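Local coordinates for protein SYE1 (Shewanella oneidensis, PDB 4AWT) that binds flavin mononucleotide and probably acts as an NAD(P)H-dependent oxidoreductase of the Old Yellow Enzyme kind, at residues A[28-33]-A[70-75]; A[59-64]-A[101-106]; A[107-112]-A[141-146]; A[120-125]-A[197-202]; A[235-240]-A[278-283]. The protein carries 1 engineered substitution. One frame throughout, in Å; residues are numbered along the deposited sequence.

Contact 1: residues A[28-33]-A[70-75]; sequences SRASQP and WTPGIY
Ser28 and Trp70, both with positive phi, have their CA atoms 4.6 Å apart where two irregular loops meet, and Ala30 N donates to Trp70 O (3.0 Å, N-H...O angle 151°). The same carbonyl is touched by the CA of Ser28 in a C-H...O contact. One backbone oxygen of the tryptophan therefore anchors the start of the 28-33 loop. Beyond it, the methyl CB of Ala30 packs on Pro72, 3.6 Å from Pro72 N and 4.0 Å from Pro72 CB. Gln32 bends at chi2 (-57°), which folds its amide back over its own segment. There NE2 reaches Ala30 O at 3.0 Å, above the plane of that carbonyl, and also bonds Asp35. Thus held, the amide carbon CD sits at the indole edge, 3.6 Å from Trp70 CD1, with the two planes turned 60° apart. On the indole, NE1 bonds Asp134. Ser28 OG, bonded to Ala69 O, meets the methyl CG2 of Thr71 at 3.6 Å. Both segments belong to loops following the first two strands of the barrel, 20-22 and 53-60. Thr71 OG1 is tied to Gln60 on strand 53-60, while Pro72 and Ile74 lean on Trp83 of helix 77-92.

Contact 2: residues A[59-64]-A[101-106]; sequences TQISPT and LWHVGR
Thr59 and Gln60 run parallel to Leu101 and Trp102 at the ends of neighbouring strands of a TIM barrel, joined by the beta-alpha-beta crossover through helix 77-92. This is the tight part. Trp102 N donates to Thr59 O at 3.0 Å, and one step on Ile61 N donates to Trp102 O at 3.2 Å. The second carbonyl also receives the CA-H of Gln60. Ile61 has CG1 between its backbone N and carbonyl carbon (chi1 67°), which leaves CG2 to pack 4.0 Å from Leu101 CB, on the flank away from the indole. The Trp102 ring leads off toward the flavin site, lying close to Thr26 and Gly58, which bind FMN; it stacks with His181 and meets Tyr186 edge to face. Past the strand ends the segments diverge, and water takes over. One water donates to both Thr64 O and Gly105 O. Another lies between Thr64 OG1 and His103 NE2, 2.8 Å from the latter and in the plane of the imidazole. Ile61 CD1 approaches the edge of that ring at CD2. The ring's rotation is fixed from its other nitrogen, where Gly105 N donates in plane to His103 ND1 at 3.0 Å.

Contact 3: residues A[107-112]-A[141-146]; sequences VTHPDN and GFVDVA
His109 and Val143 cross at about a right angle where a loop following barrel strand 96-102 meets the beta-hairpin made by strands 130-133 and 141-144. Both belong to the long excursion that the TIM barrel makes between that strand and helix 153-172. The imidazole has CG anti to its backbone N (chi1 -175°), and its CD2 corner does the touching: Val143 CG2 comes in obliquely at 3.7 Å from His109 CD2, while Asp144 O lies at the ring edge, in plane, 3.4 Å from the same carbon. On the other side of CG, ND1 accepts a bond from Asp111 N (3.2 Å), the donor tilted 18° from the ring plane. This bond fixes the turn of the ring and ties it to the short 3-10 segment 110-112. An alanine in place of His109 would probably leave Asp111 N without its acceptor and open a gap beside Val143 CG2. The backbones pass at 90°, joined by Ala146 N donating to Thr108 O at 3.3 Å; Val145 CA adds a C-H...O contact to the same oxygen. Thr108 OG1 turns to Lys66 O instead. Val107 also touches Val131 of the hairpin and Tyr186, and Val107 CG1 is 4.4 Å from Val145 CG1.

Contact 4: residues A[120-125]-A[197-202]; sequences SSSTLK and NNRSDE
Ser121 O receives Arg199 NH1 at 2.8 Å, the N-H...O angle a bent 142° and the donor tilted 19° from the carbonyl plane. NH1 has a second acceptor in Met151 O. The rest of the guanidinium serves Asp201, gripped side-on: Arg199 NE donates to Asp201 OD1 (2.9 Å) and Arg199 NH2 to Asp201 OD2 (2.8 Å), both on the syn side of the carboxylate, which is thereby likely to stay charged. The chain of Arg199 bends at chi3 (73°), which turns NE; nearer the backbone, Arg199 CG comes within 3.2 Å of Ser121 O. An alanine in place of Arg199 would probably leave Asp201 without its positive mate and Ser121 O without this donor. The two segments come from loops that leave successive TIM-barrel strands, 96-102 and 177-181, and meet beside helix 187-192, whose Phe191 touches Ser121, Asn197 and Arg199. That helix also accepts from Ser121 OG through Gln190 O. Next to it, in the conformer described, Ser122 OG takes the backbone N-H of Asn198 at 2.8 Å. A water accepts from Thr123 N at 2.9 Å; a further bond to it from Asn198 ND2, one of two modelled conformers, is doubtful. In this conformer Asn198 OD1 and Leu124 CG stand tip to tip, 4.0 Å apart.

Contact 5: residues A[235-240]-A[278-283]; sequences APLTTL and PDTPVS
Leu237 holds CG anti to its carbonyl carbon (chi1 -63°) and CD1 anti to CA (chi2 178°), an extended chain that carries CD1 across to the segment running from Pro278 to Pro281. Thr238 OG1 sits between its backbone N and carbonyl carbon (chi1 58°), which leaves methyl CG2 anti to the latter, where it meets the Pro278 ring. Two neighbouring beta-to-alpha loops of the TIM barrel join here, one after strand 230-234, the other between strand 266-270 and helix 282-291. No hydrogen bond crosses between the segments; the contact is van der Waals packing near the surface, mostly of apolar groups. The Pro278 ring straddles the Leu237-Thr238 junction, its CG 3.7 Å from Leu237 CB and 3.6 Å from Leu237 O, its CD 3.6 Å from Thr238 CG2. Leu237 CD1 approaches Asp279 O and Thr280 OG1, the latter at 3.8 Å. The leucine and Thr280 cross obliquely. Around this, Leu237 also touches Pro248 at the start of helix 248-261, and Pro236 packs on Phe284 of helix 282-291. Thr239 N bonds Asp276, adding a polar tie between the same two loops. The Thr238 side chain is about 8 Å from the FMN, so this is packing near the flavin site rather than part of it. At the far end Pro281 occupies the N-cap position of helix 282-291, its CD 4.4 Å from Leu237 CD1.

Contacts 1 and 2 are buried, contacts 3 and 4 partly so, and contact 5 lies at the surface. Among the five, contact 2 alone pairs barrel strands, whereas the others join loops or, in contact 3, a loop and a hairpin. Contacts 1 and 2 share the 53-60 strand region and touch through Pro72 O with Thr59 OG1. Arg106 carries contact 2 on to contact 4 by bonding Leu124 O, and its backbone oxygen packs against Val145 of contact 3. The chemistry changes accordingly: strand-like backbone bonds in contact 2, a salt-bridged arginine in contact 4, and mostly apolar packing in contact 5, opposite contact 1 across the chain's centre.

Contact 1: residues A[28-33]-A[70-75]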
# COMPACT_ATOMS: atom_id res chain seq x y z
N SER A 28 12.54 3.87 1.03
CA SER A 28 13.30 4.44 2.14
C SER A 28 14.37 5.43 1.64
O SER A 28 15.52 5.36 2.06
CB SER A 28 13.84 3.37 3.06
OG SER A 28 12.77 2.74 3.72
N ARG A 29 13.94 6.35 0.79
CA ARG A 29 14.79 7.37 0.19
C ARG A 29 14.46 8.76 0.70
O ARG A 29 15.01 9.74 0.18
CB ARG A 29 14.70 7.35 -1.35
CG ARG A 29 15.08 6.05 -2.06
CD ARG A 29 16.48 5.67 -1.71
NE ARG A 29 17.23 4.91 -2.78
CZ ARG A 29 17.19 3.60 -2.98
NH1 ARG A 29 16.29 2.85 -2.39
NH2 ARG A 29 18.04 3.07 -3.84
N ALA A 30 13.54 8.93 1.66
CA ALA A 30 13.10 10.26 2.02
C ALA A 30 14.24 11.04 2.68
O ALA A 30 15.07 10.53 3.40
CB ALA A 30 11.92 10.17 2.98
N SER A 31 14.23 12.35 2.39
CA SER A 31 15.25 13.23 2.91
C SER A 31 15.17 13.39 4.41
O SER A 31 14.09 13.42 4.99
CB SER A 31 15.14 14.61 2.25
OG SER A 31 15.44 14.49 0.88
N GLN A 32 16.35 13.54 5.00
CA GLN A 32 16.55 13.68 6.41
C GLN A 32 17.16 15.07 6.71
O GLN A 32 18.01 15.53 5.96
CB GLN A 32 17.52 12.58 6.92
CG GLN A 32 16.98 11.17 6.57
CD GLN A 32 15.60 10.97 7.15
OE1 GLN A 32 15.38 11.23 8.36
NE2 GLN A 32 14.63 10.52 6.37
N PRO A 33 16.80 15.76 7.76
CA PRO A 33 15.78 15.30 8.69
C PRO A 33 14.44 15.58 8.04
O PRO A 33 14.31 16.35 7.07
CB PRO A 33 16.04 16.21 9.91
CG PRO A 33 16.56 17.48 9.30
CD PRO A 33 17.37 17.09 8.12
N TRP A 70 13.46 6.10 7.16
CA TRP A 70 13.59 6.95 5.97
C TRP A 70 12.39 6.84 5.03
O TRP A 70 12.52 7.17 3.84
CB TRP A 70 14.90 6.75 5.20
CG TRP A 70 16.11 6.61 6.09
CD1 TRP A 70 16.50 7.49 7.08
CD2 TRP A 70 17.04 5.54 6.07
NE1 TRP A 70 17.65 7.02 7.66
CE2 TRP A 70 18.00 5.81 7.07
CE3 TRP A 70 17.15 4.38 5.31
CZ2 TRP A 70 19.04 4.94 7.30
CZ3 TRP A 70 18.18 3.52 5.54
CH2 TRP A 70 19.12 3.80 6.53
N THR A 71 11.23 6.40 5.51
CA THR A 71 10.04 6.44 4.68
C THR A 71 9.44 7.82 4.71
O THR A 71 9.50 8.54 5.74
CB THR A 71 9.03 5.36 5.08
OG1 THR A 71 8.55 5.58 6.43
CG2 THR A 71 9.65 3.99 5.06
N PRO A 72 8.86 8.29 3.61
CA PRO A 72 8.33 9.65 3.56
C PRO A 72 7.03 9.77 4.30
O PRO A 72 6.16 8.91 4.18
CB PRO A 72 8.07 9.85 2.04
CG PRO A 72 7.77 8.43 1.55
CD PRO A 72 8.74 7.57 2.33
N GLY A 73 6.85 10.86 5.05
CA GLY A 73 5.59 11.13 5.68
C GLY A 73 4.67 11.97 4.84
O GLY A 73 5.02 12.49 3.78
N ILE A 74 3.42 12.15 5.36
CA ILE A 74 2.43 12.97 4.70
C ILE A 74 1.69 13.83 5.70
O ILE A 74 0.51 14.17 5.49
CB ILE A 74 1.53 12.15 3.77
CG1 ILE A 74 0.78 12.99 2.75
CG2 ILE A 74 0.63 11.20 4.54
CD1 ILE A 74 0.39 12.21 1.51
N TYR A 75 2.36 14.24 6.78
CA TYR A 75 1.72 15.00 7.84
C TYR A 75 2.32 16.39 8.07
O TYR A 75 1.63 17.19 8.73
CB TYR A 75 1.64 14.19 9.17
CG TYR A 75 2.95 13.73 9.68
CD1 TYR A 75 3.73 14.54 10.52
CD2 TYR A 75 3.51 12.49 9.34
CE1 TYR A 75 4.96 14.13 10.99
CE2 TYR A 75 4.73 12.08 9.78
CZ TYR A 75 5.46 12.93 10.63
OH TYR A 75 6.70 12.54 11.07

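Contact 2: residues A[59-64]-A[101-106]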
# COMPACT_ATOMS: atom_id res chain seq x y z
N THR A 59 3.15 5.92 3.00
CA THR A 59 3.56 7.21 3.53
C THR A 59 2.84 7.40 4.87
O THR A 59 1.61 7.37 4.97
CB THR A 59 3.33 8.32 2.50
OG1 THR A 59 3.82 9.56 3.00
CG2 THR A 59 1.93 8.55 2.03
N GLN A 60 3.62 7.50 5.93
CA GLN A 60 3.06 7.46 7.28
C GLN A 60 2.25 8.71 7.56
O GLN A 60 2.59 9.85 7.23
CB GLN A 60 4.13 7.27 8.35
CG GLN A 60 5.22 8.34 8.42
CD GLN A 60 6.43 8.03 7.60
OE1 GLN A 60 6.39 7.17 6.70
NE2 GLN A 60 7.52 8.72 7.83
N ILE A 61 1.13 8.49 8.28
CA ILE A 61 0.17 9.52 8.59
C ILE A 61 0.51 10.34 9.82
O ILE A 61 -0.14 11.34 10.09
CB ILE A 61 -1.25 8.92 8.73
CG1 ILE A 61 -1.36 8.01 9.95
CG2 ILE A 61 -1.67 8.24 7.46
CD1 ILE A 61 -2.74 7.46 10.21
N SER A 62 1.53 9.93 10.56
CA SER A 62 1.89 10.60 11.80
C SER A 62 3.27 10.08 12.21
O SER A 62 3.75 9.07 11.66
CB SER A 62 0.92 10.28 12.92
OG SER A 62 1.10 8.93 13.33
N PRO A 63 3.90 10.70 13.20
CA PRO A 63 5.19 10.19 13.65
C PRO A 63 5.17 8.77 14.17
O PRO A 63 6.18 8.06 14.06
CB PRO A 63 5.58 11.19 14.76
CG PRO A 63 4.90 12.46 14.35
CD PRO A 63 3.59 12.02 13.76
N THR A 64 4.06 8.33 14.78
CA THR A 64 4.00 7.02 15.39
C THR A 64 3.39 5.95 14.49
O THR A 64 3.22 4.82 14.89
CB THR A 64 3.26 7.05 16.75
OG1 THR A 64 1.97 7.58 16.59
CG2 THR A 64 4.02 7.90 17.76
N LEU A 101 -1.74 5.72 2.24
CA LEU A 101 -1.70 6.19 3.62
C LEU A 101 -1.40 5.02 4.55
O LEU A 101 -2.12 4.01 4.54
CB LEU A 101 -3.03 6.83 3.98
CG LEU A 101 -3.51 7.94 3.06
CD1 LEU A 101 -4.80 8.54 3.62
CD2 LEU A 101 -2.46 9.02 2.87
N TRP A 102 -0.37 5.20 5.37
CA TRP A 102 0.20 4.09 6.13
C TRP A 102 0.15 4.34 7.64
O TRP A 102 0.60 5.38 8.13
CB TRP A 102 1.66 3.88 5.74
CG TRP A 102 2.20 2.50 5.89
CD1 TRP A 102 1.57 1.33 6.23
CD2 TRP A 102 3.55 2.16 5.60
NE1 TRP A 102 2.47 0.29 6.16
CE2 TRP A 102 3.67 0.76 5.76
CE3 TRP A 102 4.67 2.90 5.19
CZ2 TRP A 102 4.88 0.11 5.50
CZ3 TRP A 102 5.84 2.22 4.94
CH2 TRP A 102 5.93 0.89 5.09
N HIS A 103 -0.29 3.31 8.37
CA HIS A 103 -0.02 3.18 9.80
C HIS A 103 0.37 1.74 10.02
O HIS A 103 -0.40 0.82 9.75
CB HIS A 103 -1.20 3.57 10.69
CG HIS A 103 -0.82 3.76 12.13
ND1 HIS A 103 -0.11 2.89 12.83
CD2 HIS A 103 -1.08 4.84 12.91
CE1 HIS A 103 0.06 3.38 14.04
NE2 HIS A 103 -0.52 4.57 14.13
N VAL A 104 1.60 1.53 10.49
CA VAL A 104 2.14 0.20 10.65
C VAL A 104 1.70 -0.52 11.91
O VAL A 104 1.93 -1.74 12.04
CB VAL A 104 3.67 0.22 10.61
CG1 VAL A 104 4.17 0.78 9.28
CG2 VAL A 104 4.24 0.97 11.82
N GLY A 105 1.13 0.15 12.87
CA GLY A 105 0.76 -0.43 14.14
C GLY A 105 1.95 -1.03 14.79
O GLY A 105 3.00 -0.39 14.98
N ARG A 106 1.87 -2.33 15.14
CA ARG A 106 2.91 -3.00 15.87
C ARG A 106 4.12 -3.38 15.06
O ARG A 106 5.11 -3.86 15.62
CB ARG A 106 2.36 -4.28 16.53
CG ARG A 106 2.10 -5.38 15.52
CD ARG A 106 1.34 -6.53 16.16
NE ARG A 106 1.03 -7.53 15.17
CZ ARG A 106 0.47 -8.68 15.43
NH1 ARG A 106 0.10 -9.02 16.66
NH2 ARG A 106 0.23 -9.53 14.41
O HOH W 1 2.71 2.20 16.20
O HOH W 2 -0.54 6.61 16.08

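Contact 3: residues A[107-112]-A[141-146]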
# COMPACT_ATOMS: atom_id res chain seq x y z
N VAL A 107 4.08 -3.19 13.73
CA VAL A 107 5.22 -3.59 12.88
C VAL A 107 6.16 -2.41 12.77
O VAL A 107 6.22 -1.69 11.78
CB VAL A 107 4.74 -4.13 11.54
CG1 VAL A 107 5.93 -4.60 10.73
CG2 VAL A 107 3.73 -5.25 11.71
N THR A 108 6.88 -2.17 13.86
CA THR A 108 7.82 -1.08 13.99
C THR A 108 8.70 -1.36 15.20
O THR A 108 8.63 -2.38 15.88
CB THR A 108 7.10 0.26 14.05
OG1 THR A 108 8.09 1.29 13.89
CG2 THR A 108 6.32 0.46 15.34
N HIS A 109 9.59 -0.42 15.42
CA HIS A 109 10.53 -0.41 16.53
C HIS A 109 10.50 0.98 17.12
O HIS A 109 10.38 1.94 16.33
CB HIS A 109 11.92 -0.78 16.03
CG HIS A 109 12.91 -0.92 17.08
ND1 HIS A 109 13.57 0.07 17.64
CD2 HIS A 109 13.42 -2.02 17.69
CE1 HIS A 109 14.39 -0.28 18.59
NE2 HIS A 109 14.34 -1.61 18.64
N PRO A 110 10.64 1.16 18.42
CA PRO A 110 10.67 2.49 19.02
C PRO A 110 11.59 3.48 18.34
O PRO A 110 11.30 4.69 18.30
CB PRO A 110 11.06 2.20 20.50
CG PRO A 110 10.38 0.88 20.69
CD PRO A 110 10.70 0.09 19.45
N ASP A 111 12.69 3.12 17.84
CA ASP A 111 13.65 3.95 17.17
C ASP A 111 13.00 4.64 15.96
O ASP A 111 13.49 5.70 15.59
CB ASP A 111 14.87 3.20 16.70
CG ASP A 111 15.82 2.75 17.72
OD1 ASP A 111 15.61 3.03 18.93
OD2 ASP A 111 16.87 2.10 17.37
N ASN A 112 11.98 4.09 15.36
CA ASN A 112 11.33 4.72 14.23
C ASN A 112 10.17 5.59 14.60
O ASN A 112 9.64 6.27 13.73
CB ASN A 112 10.86 3.62 13.26
CG ASN A 112 11.98 2.93 12.55
OD1 ASN A 112 13.03 3.54 12.33
ND2 ASN A 112 11.79 1.70 12.13
N GLY A 141 19.43 -0.96 9.38
CA GLY A 141 19.77 -1.89 10.45
C GLY A 141 18.51 -2.72 10.76
O GLY A 141 17.54 -2.14 11.27
N PHE A 142 18.51 -4.02 10.48
CA PHE A 142 17.34 -4.86 10.71
C PHE A 142 17.23 -5.20 12.20
O PHE A 142 18.22 -5.56 12.86
CB PHE A 142 17.40 -6.13 9.82
CG PHE A 142 17.01 -5.79 8.39
CD1 PHE A 142 17.91 -5.36 7.45
CD2 PHE A 142 15.69 -5.89 8.04
CE1 PHE A 142 17.43 -4.98 6.19
CE2 PHE A 142 15.18 -5.53 6.81
CZ PHE A 142 16.10 -5.07 5.86
N VAL A 143 16.04 -5.10 12.76
CA VAL A 143 15.77 -5.27 14.16
C VAL A 143 14.44 -5.99 14.35
O VAL A 143 13.56 -5.87 13.52
CB VAL A 143 15.70 -3.95 14.96
CG1 VAL A 143 17.04 -3.24 14.98
CG2 VAL A 143 14.64 -3.04 14.37
N ASP A 144 14.30 -6.70 15.47
CA ASP A 144 13.05 -7.30 15.85
C ASP A 144 12.03 -6.22 16.19
O ASP A 144 12.38 -5.17 16.77
CB ASP A 144 13.25 -8.15 17.10
CG ASP A 144 14.00 -9.43 16.81
OD1 ASP A 144 14.23 -9.76 15.65
OD2 ASP A 144 14.30 -10.14 17.79
N VAL A 145 10.77 -6.43 15.87
CA VAL A 145 9.73 -5.54 16.28
C VAL A 145 9.56 -5.59 17.79
O VAL A 145 9.95 -6.55 18.44
CB VAL A 145 8.41 -5.88 15.57
CG1 VAL A 145 8.53 -5.58 14.09
CG2 VAL A 145 7.97 -7.32 15.80
N ALA A 146 8.90 -4.56 18.32
CA ALA A 146 8.60 -4.42 19.72
C ALA A 146 7.21 -4.89 20.08
O ALA A 146 6.33 -5.01 19.25
CB ALA A 146 8.81 -3.00 20.17

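Contact 4: residues A[120-125]-A[197-202]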
# COMPACT_ATOMS: atom_id res chain seq x y z
N SER A 120 -1.33 -1.22 18.76
CA SER A 120 -2.01 -2.25 17.98
C SER A 120 -3.42 -2.41 18.49
O SER A 120 -3.87 -1.72 19.42
CB SER A 120 -1.24 -3.55 18.04
OG SER A 120 -1.73 -4.54 17.13
N SER A 121 -4.14 -3.37 17.90
CA SER A 121 -5.44 -3.76 18.47
C SER A 121 -5.24 -4.30 19.89
O SER A 121 -6.05 -4.05 20.77
CB SER A 121 -6.08 -4.78 17.57
OG SER A 121 -5.15 -5.88 17.41
N SER A 122 -4.20 -5.09 20.08
CA SER A 122 -3.91 -5.87 21.23
C SER A 122 -2.50 -5.71 21.69
O SER A 122 -1.71 -4.99 21.07
CB SER A 122 -4.16 -7.36 20.85
OG SER A 122 -5.57 -7.38 20.54
N THR A 123 -2.08 -6.42 22.71
CA THR A 123 -0.69 -6.42 23.16
C THR A 123 0.12 -7.55 22.56
O THR A 123 1.11 -8.01 23.10
CB THR A 123 -0.56 -6.44 24.70
OG1 THR A 123 -1.16 -7.63 25.17
CG2 THR A 123 -1.23 -5.21 25.25
N LEU A 124 -0.23 -8.08 21.41
CA LEU A 124 0.42 -9.22 20.79
C LEU A 124 1.54 -8.69 19.92
O LEU A 124 1.33 -7.90 19.01
CB LEU A 124 -0.58 -10.00 19.93
CG LEU A 124 -1.72 -10.71 20.68
CD1 LEU A 124 -2.75 -11.17 19.68
CD2 LEU A 124 -1.16 -11.84 21.50
N LYS A 125 2.75 -9.15 20.16
CA LYS A 125 3.88 -8.92 19.26
C LYS A 125 3.70 -9.69 17.97
O LYS A 125 3.25 -10.83 17.94
CB LYS A 125 5.13 -9.41 19.98
CG LYS A 125 6.40 -9.18 19.21
CD LYS A 125 7.58 -9.81 19.91
CE LYS A 125 8.84 -9.68 19.10
NZ LYS A 125 10.02 -10.11 19.91
N ASN A 197 -6.15 -10.01 17.06
CA ASN A 197 -7.06 -9.14 17.72
C ASN A 197 -7.70 -9.93 18.89
O ASN A 197 -8.53 -10.76 18.68
CB ASN A 197 -8.10 -8.65 16.75
CG ASN A 197 -9.07 -7.64 17.30
OD1 ASN A 197 -9.74 -6.90 16.48
ND2 ASN A 197 -9.21 -7.56 18.53
N ASN A 198 -7.27 -9.55 20.12
CA ASN A 198 -7.95 -10.20 21.26
C ASN A 198 -8.75 -9.17 22.07
O ASN A 198 -8.99 -9.37 23.28
CB ASN A 198 -6.96 -10.95 22.10
CG ASN A 198 -5.85 -10.16 22.69
OD1 ASN A 198 -4.88 -10.79 23.14
ND2 ASN A 198 -5.88 -8.87 22.80
N ARG A 199 -9.21 -8.10 21.48
CA ARG A 199 -10.03 -7.10 22.13
C ARG A 199 -11.34 -7.67 22.56
O ARG A 199 -11.91 -8.52 21.87
CB ARG A 199 -10.26 -5.90 21.23
CG ARG A 199 -9.01 -5.19 20.77
CD ARG A 199 -9.35 -3.99 19.92
NE ARG A 199 -9.88 -2.88 20.71
CZ ARG A 199 -9.16 -1.92 21.24
NH1 ARG A 199 -7.84 -1.88 21.10
NH2 ARG A 199 -9.76 -0.94 21.89
N SER A 200 -11.81 -7.13 23.67
CA SER A 200 -13.11 -7.51 24.20
C SER A 200 -14.17 -6.42 24.07
O SER A 200 -15.28 -6.62 24.47
CB SER A 200 -13.02 -7.89 25.70
OG SER A 200 -12.43 -6.80 26.39
N ASP A 201 -13.80 -5.26 23.48
CA ASP A 201 -14.72 -4.17 23.23
C ASP A 201 -15.30 -4.34 21.85
O ASP A 201 -15.22 -5.39 21.24
CB ASP A 201 -14.04 -2.85 23.48
CG ASP A 201 -12.98 -2.49 22.43
OD1 ASP A 201 -12.68 -3.27 21.54
OD2 ASP A 201 -12.46 -1.36 22.57
N GLU A 202 -15.93 -3.26 21.35
CA GLU A 202 -16.65 -3.32 20.08
C GLU A 202 -15.70 -3.43 18.88
O GLU A 202 -16.19 -3.52 17.76
CB GLU A 202 -17.61 -2.16 19.87
CG GLU A 202 -17.05 -0.79 19.83
CD GLU A 202 -17.93 0.33 19.32
OE1 GLU A 202 -19.01 -0.02 18.79
OE2 GLU A 202 -17.55 1.52 19.47
O HOH W 3 -4.32 -7.40 24.32

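Contact 5: residues A[235-240]-A[278-283]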
# COMPACT_ATOMS: atom_id res chain seq x y z
N ALA A 235 -5.04 -7.90 2.34
CA ALA A 235 -4.24 -9.10 2.18
C ALA A 235 -4.94 -10.26 2.85
O ALA A 235 -4.68 -10.60 4.01
CB ALA A 235 -2.87 -8.92 2.76
N PRO A 236 -5.88 -10.92 2.17
CA PRO A 236 -6.68 -11.94 2.83
C PRO A 236 -5.89 -13.13 3.33
O PRO A 236 -6.25 -13.69 4.38
CB PRO A 236 -7.68 -12.36 1.75
CG PRO A 236 -7.81 -11.16 0.85
CD PRO A 236 -6.39 -10.59 0.82
N LEU A 237 -4.87 -13.58 2.58
CA LEU A 237 -4.31 -14.88 2.82
C LEU A 237 -2.83 -14.86 3.18
O LEU A 237 -2.33 -15.85 3.75
CB LEU A 237 -4.50 -15.81 1.62
CG LEU A 237 -5.95 -16.10 1.28
CD1 LEU A 237 -5.97 -17.00 0.05
CD2 LEU A 237 -6.69 -16.78 2.41
N THR A 238 -2.09 -13.83 2.87
CA THR A 238 -0.70 -13.74 3.32
C THR A 238 -0.68 -13.45 4.82
O THR A 238 -1.61 -12.90 5.38
CB THR A 238 0.09 -12.70 2.53
OG1 THR A 238 -0.60 -11.45 2.69
CG2 THR A 238 0.22 -13.06 1.07
N THR A 239 0.40 -13.90 5.44
CA THR A 239 0.56 -13.87 6.90
C THR A 239 1.97 -13.50 7.30
O THR A 239 2.33 -13.55 8.50
CB THR A 239 0.19 -15.24 7.50
OG1 THR A 239 1.13 -16.22 6.98
CG2 THR A 239 -1.24 -15.63 7.23
N LEU A 240 2.81 -13.09 6.35
CA LEU A 240 4.22 -12.91 6.62
C LEU A 240 4.51 -11.98 7.77
O LEU A 240 5.44 -12.21 8.55
CB LEU A 240 4.88 -12.35 5.32
CG LEU A 240 6.38 -12.22 5.38
CD1 LEU A 240 7.05 -13.57 5.49
CD2 LEU A 240 6.82 -11.46 4.13
N PRO A 278 0.53 -17.73 -0.90
CA PRO A 278 -0.43 -18.77 -0.59
C PRO A 278 -1.35 -19.03 -1.78
O PRO A 278 -1.67 -18.14 -2.54
CB PRO A 278 -1.20 -18.21 0.62
CG PRO A 278 -1.10 -16.71 0.44
CD PRO A 278 0.24 -16.48 -0.15
N ASP A 279 -1.90 -20.23 -1.84
CA ASP A 279 -2.90 -20.59 -2.84
C ASP A 279 -4.09 -19.68 -2.63
O ASP A 279 -4.63 -19.60 -1.53
CB ASP A 279 -3.30 -22.03 -2.61
CG ASP A 279 -4.46 -22.47 -3.51
OD1 ASP A 279 -4.19 -22.27 -4.72
OD2 ASP A 279 -5.53 -22.96 -3.11
N THR A 280 -4.48 -18.99 -3.67
CA THR A 280 -5.60 -18.06 -3.62
C THR A 280 -6.62 -18.56 -4.61
O THR A 280 -6.53 -18.26 -5.82
CB THR A 280 -5.12 -16.67 -3.98
OG1 THR A 280 -4.03 -16.32 -3.10
CG2 THR A 280 -6.18 -15.63 -3.78
N PRO A 281 -7.59 -19.38 -4.15
CA PRO A 281 -8.45 -20.08 -5.09
C PRO A 281 -9.20 -19.16 -6.01
O PRO A 281 -9.71 -18.11 -5.60
CB PRO A 281 -9.41 -20.87 -4.17
CG PRO A 281 -8.58 -21.08 -2.90
CD PRO A 281 -7.82 -19.80 -2.77
N VAL A 282 -9.36 -19.59 -7.27
CA VAL A 282 -10.17 -18.84 -8.20
C VAL A 282 -11.57 -18.66 -7.68
O VAL A 282 -12.15 -17.60 -7.87
CB VAL A 282 -10.13 -19.51 -9.59
CG1 VAL A 282 -11.14 -18.87 -10.50
CG2 VAL A 282 -8.76 -19.42 -10.22
N SER A 283 -12.15 -19.65 -7.02
CA SER A 283 -13.51 -19.53 -6.47
C SER A 283 -13.59 -18.36 -5.50
O SER A 283 -14.60 -17.64 -5.47
CB SER A 283 -13.95 -20.82 -5.78
OG SER A 283 -13.01 -21.20 -4.79